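PDB 4UA1: regulatory protein, which senses mercury(II) ions and, as a dimeric DNA-binding transcriptional regulator, probably represses the mercury resistance operon without the metal and activates it once the metal is bound. Local coordinates for the interface of chains A and B. Residues are numbered along the deposited sequence; one frame, centred on the assembly and turned at random. Chains: chain A/B, Regulatory protein.

The two contacts illustrate how a metalloregulator can tie a sensing site to its DNA-reading part. Their C-alpha centres lie about 10 Å apart and they share B:Phe51, so they form adjoining stretches of one interface. Both use helix 124-130 of chain A; helix 78-112 comes from chain A in contact 1, chain B in contact 2. In contact 1 the DNA-binding part of chain B rests on two helices of chain A; in contact 2 the mercury-binding end of chain A packs against chain B. A shift at the cysteines could thus be passed through helix 124-130 to the DNA-binding part. Two-fold symmetry repeats both contacts with the chains exchanged.

Contact 1: the interface of chains A and B. Residues chain A 106-107, 110, 129; chain B 51, 55, 58, 60.
Helices 78-112 and 124-130 of chain A meet the C-terminal half of helix 44-57 and the following loop of chain B, with B:Leu58 set among A:Leu129, A:Leu110, A:Leu107 and A:Met106. MerR-family regulators dimerise through an antiparallel coiled coil of long helices, here 78-112, and the segment of chain B at this contact belongs to the MerR helix-turn-helix region. Seating one subunit's DNA-binding part on the other's dimerisation helix is thus part of the dimer's architecture.

B:Leu58 works as an apolar plug. Its CD1 methyl points tip to tip at A:Leu129 CD1, 3.7 Å away, and meets A:Leu110 CD1 in the same manner at 3.8 Å. A:Leu107 instead slides past in the opposite direction, bringing its CD2 to 3.9 Å from B:Leu58 CD1. The other branch, B:Leu58 CD2, turns toward the thioether, where A:Met106 SD lies 4.0 Å off and the two side chains cross at about a right angle. The turn of the fork about CB-CG (chi2 174°) sets this division, with CD1 facing the leucines and CD2 the thioether.

A:Leu129 bridges this plug and the helix behind it. Its CB lies 3.8 Å from B:Phe51 CD1, while its CD1 approaches B:Phe51 CE1, the two side chains running at a slant. B:Met55 is chiefly second shell: a bend at its last torsion (chi3 -66°) lays CE over one face of the B:Phe51 ring, 3.5 Å above the plane and toward the rim, which probably helps to hold the ring's tilt.

Contact 2: the interface of chains A and B. Residues chain A 123, 125-126; chain B 51, 72, 78-79, 82, 86.
A:Cys123 faces B:Cys79 and B:Met82 where the mercury-binding end of one MerR subunit meets the start of the long dimerisation helix of the other. A:Cys123 and A:Cys114 bind mercury, and in the MerR family a cysteine of the partner chain, here probably B:Cys79, completes the site. The cysteine sulfurs A:Cys123 SG and B:Cys79 SG lie 4.5 Å apart. Pointing away from its backbone N (chi1 173°), A:Cys123 SG also reaches the aliphatic stem of B:Met82, 3.6 Å from CB, so the metal-binding sulfur is flanked by carbon.

Apolar packing centres on A:Ile126 of helix 124-130. Its CG1 meets B:Met82 CG at 3.6 Å, the two side chains passing at a slant. A:Ile126 and B:Val72 slide past each other in opposite directions, bringing CD1 near CG1. The CG2 branch of A:Ile126 lies over the centre of the B:Phe51 ring, on the face opposite that carrying B:Met55. B:Met82, bent at its second torsion (chi2 56°), sends its CE methyl to the edge of that ring, in its plane. A:Ile125 CD1 points tip to tip at B:Thr86, 3.3 Å from the hydroxyl OG1.

Hydrogen bonds among the chain B residues shape the surface that receives chain A. B:Thr86 OG1 bonds the carbonyl B:Met82 O, one helical turn earlier, at 2.8 Å, approaching from above the carbonyl plane. B:Lys78 NZ reaches B:Val72 O at 2.7 Å, in the carbonyl plane with a C=O...N angle of 159°, and so fastens the end of helix 62-74 to the start of helix 78-112.

Contact 1: the interface of chains A and B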
# COMPACT_ATOMS: atom_id res chain seq x y z
N MET A 106 8.92 -2.76 16.35
CA MET A 106 7.98 -3.67 16.96
C MET A 106 8.39 -5.14 16.71
O MET A 106 8.44 -5.97 17.64
CB MET A 106 6.58 -3.39 16.40
CG MET A 106 5.45 -3.55 17.40
SD MET A 106 3.84 -2.92 16.84
CE MET A 106 4.22 -1.24 16.35
N LEU A 107 8.74 -5.45 15.46
CA LEU A 107 9.18 -6.77 15.08
C LEU A 107 10.53 -7.13 15.74
O LEU A 107 10.73 -8.27 16.19
CB LEU A 107 9.31 -6.85 13.56
CG LEU A 107 8.04 -6.70 12.73
CD1 LEU A 107 8.44 -6.43 11.28
CD2 LEU A 107 7.21 -7.96 12.82
N LEU A 110 9.66 -8.12 19.34
CA LEU A 110 9.01 -9.41 19.31
C LEU A 110 10.04 -10.54 19.22
O LEU A 110 9.99 -11.49 20.00
CB LEU A 110 8.01 -9.50 18.15
CG LEU A 110 6.65 -8.82 18.32
CD1 LEU A 110 5.87 -8.78 16.99
CD2 LEU A 110 5.84 -9.50 19.43
N LEU A 129 1.26 -11.83 20.07
CA LEU A 129 0.32 -11.35 19.07
C LEU A 129 -1.10 -11.90 19.26
O LEU A 129 -2.06 -11.36 18.73
CB LEU A 129 0.82 -11.67 17.66
CG LEU A 129 2.07 -10.90 17.26
CD1 LEU A 129 2.41 -11.09 15.78
CD2 LEU A 129 1.89 -9.43 17.60
N PHE B 51 -4.06 -13.27 15.90
CA PHE B 51 -2.73 -13.48 15.37
C PHE B 51 -2.66 -12.98 13.91
O PHE B 51 -1.75 -12.23 13.52
CB PHE B 51 -2.39 -14.98 15.46
CG PHE B 51 -1.01 -15.33 14.98
CD1 PHE B 51 0.07 -14.48 15.23
CD2 PHE B 51 -0.78 -16.50 14.28
CE1 PHE B 51 1.34 -14.80 14.79
CE2 PHE B 51 0.49 -16.83 13.84
CZ PHE B 51 1.55 -15.98 14.09
N MET B 55 -0.58 -9.76 12.47
CA MET B 55 0.47 -9.99 11.50
C MET B 55 0.23 -9.07 10.32
O MET B 55 1.18 -8.49 9.79
CB MET B 55 0.54 -11.46 11.05
CG MET B 55 1.33 -12.36 11.99
SD MET B 55 1.87 -13.92 11.24
CE MET B 55 0.32 -14.75 10.96
N LEU B 58 1.32 -5.81 10.96
CA LEU B 58 2.78 -5.79 10.98
C LEU B 58 3.37 -5.89 9.58
O LEU B 58 4.59 -5.99 9.43
CB LEU B 58 3.32 -6.93 11.84
CG LEU B 58 3.05 -6.79 13.34
CD1 LEU B 58 3.50 -8.01 14.09
CD2 LEU B 58 3.70 -5.55 13.89
N PHE B 60 2.75 -8.30 7.12
CA PHE B 60 2.69 -9.57 6.39
C PHE B 60 1.48 -9.56 5.47
O PHE B 60 0.38 -9.22 5.90
CB PHE B 60 2.55 -10.77 7.33
CG PHE B 60 3.70 -11.03 8.23
CD1 PHE B 60 4.54 -12.11 8.00
CD2 PHE B 60 3.89 -10.29 9.38
CE1 PHE B 60 5.57 -12.41 8.89
CE2 PHE B 60 4.92 -10.57 10.25
CZ PHE B 60 5.75 -11.64 10.01

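Contact 2: the interface of chains A and B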
# COMPACT_ATOMS: atom_id res chain seq x y z
N CYS A 123 5.81 -20.36 21.18
CA CYS A 123 6.58 -19.21 20.68
C CYS A 123 6.06 -17.92 21.31
O CYS A 123 4.89 -17.54 21.12
CB CYS A 123 6.53 -19.12 19.16
SG CYS A 123 7.31 -17.60 18.50
N ILE A 125 6.47 -14.97 20.43
CA ILE A 125 5.97 -14.04 19.43
C ILE A 125 4.48 -14.28 19.20
O ILE A 125 3.65 -13.37 19.33
CB ILE A 125 6.76 -14.16 18.12
CG1 ILE A 125 8.22 -13.78 18.36
CG2 ILE A 125 6.17 -13.25 17.06
CD1 ILE A 125 9.11 -13.79 17.10
N ILE A 126 4.14 -15.53 18.88
CA ILE A 126 2.79 -15.93 18.60
C ILE A 126 1.90 -15.65 19.81
O ILE A 126 0.80 -15.09 19.67
CB ILE A 126 2.74 -17.41 18.20
CG1 ILE A 126 3.56 -17.61 16.92
CG2 ILE A 126 1.29 -17.88 17.99
CD1 ILE A 126 3.77 -19.07 16.52
N PHE B 51 -4.06 -13.27 15.90
CA PHE B 51 -2.73 -13.48 15.37
C PHE B 51 -2.66 -12.98 13.91
O PHE B 51 -1.75 -12.23 13.52
CB PHE B 51 -2.39 -14.98 15.46
CG PHE B 51 -1.01 -15.33 14.98
CD1 PHE B 51 0.07 -14.48 15.23
CD2 PHE B 51 -0.78 -16.50 14.28
CE1 PHE B 51 1.34 -14.80 14.79
CE2 PHE B 51 0.49 -16.83 13.84
CZ PHE B 51 1.55 -15.98 14.09
N VAL B 72 4.47 -23.26 10.45
CA VAL B 72 4.42 -23.36 11.90
C VAL B 72 3.50 -24.50 12.32
O VAL B 72 3.85 -25.30 13.18
CB VAL B 72 3.92 -22.05 12.58
CG1 VAL B 72 3.89 -22.22 14.09
CG2 VAL B 72 4.80 -20.86 12.19
N LYS B 78 8.41 -24.61 16.49
CA LYS B 78 7.49 -23.58 16.04
C LYS B 78 8.09 -22.23 16.37
O LYS B 78 8.04 -21.30 15.58
CB LYS B 78 6.11 -23.76 16.66
CG LYS B 78 5.51 -25.10 16.38
CD LYS B 78 4.05 -25.13 16.82
CE LYS B 78 3.44 -26.53 16.64
NZ LYS B 78 3.64 -27.05 15.26
N CYS B 79 8.68 -22.14 17.56
CA CYS B 79 9.35 -20.93 17.96
C CYS B 79 10.45 -20.54 16.95
O CYS B 79 10.53 -19.38 16.54
CB CYS B 79 9.92 -21.12 19.36
SG CYS B 79 10.92 -19.77 19.94
N MET B 82 8.84 -19.26 13.61
CA MET B 82 8.26 -17.96 13.75
C MET B 82 9.33 -16.87 13.87
O MET B 82 9.21 -15.79 13.30
CB MET B 82 7.32 -17.95 14.95
CG MET B 82 6.41 -16.76 14.90
SD MET B 82 5.48 -16.71 13.38
CE MET B 82 5.03 -14.98 13.39
N THR B 86 9.84 -13.79 11.26
CA THR B 86 9.86 -12.44 11.79
C THR B 86 11.09 -11.67 11.28
O THR B 86 10.97 -10.51 10.88
CB THR B 86 9.88 -12.43 13.35
OG1 THR B 86 8.74 -13.13 13.85
CG2 THR B 86 9.92 -11.02 13.91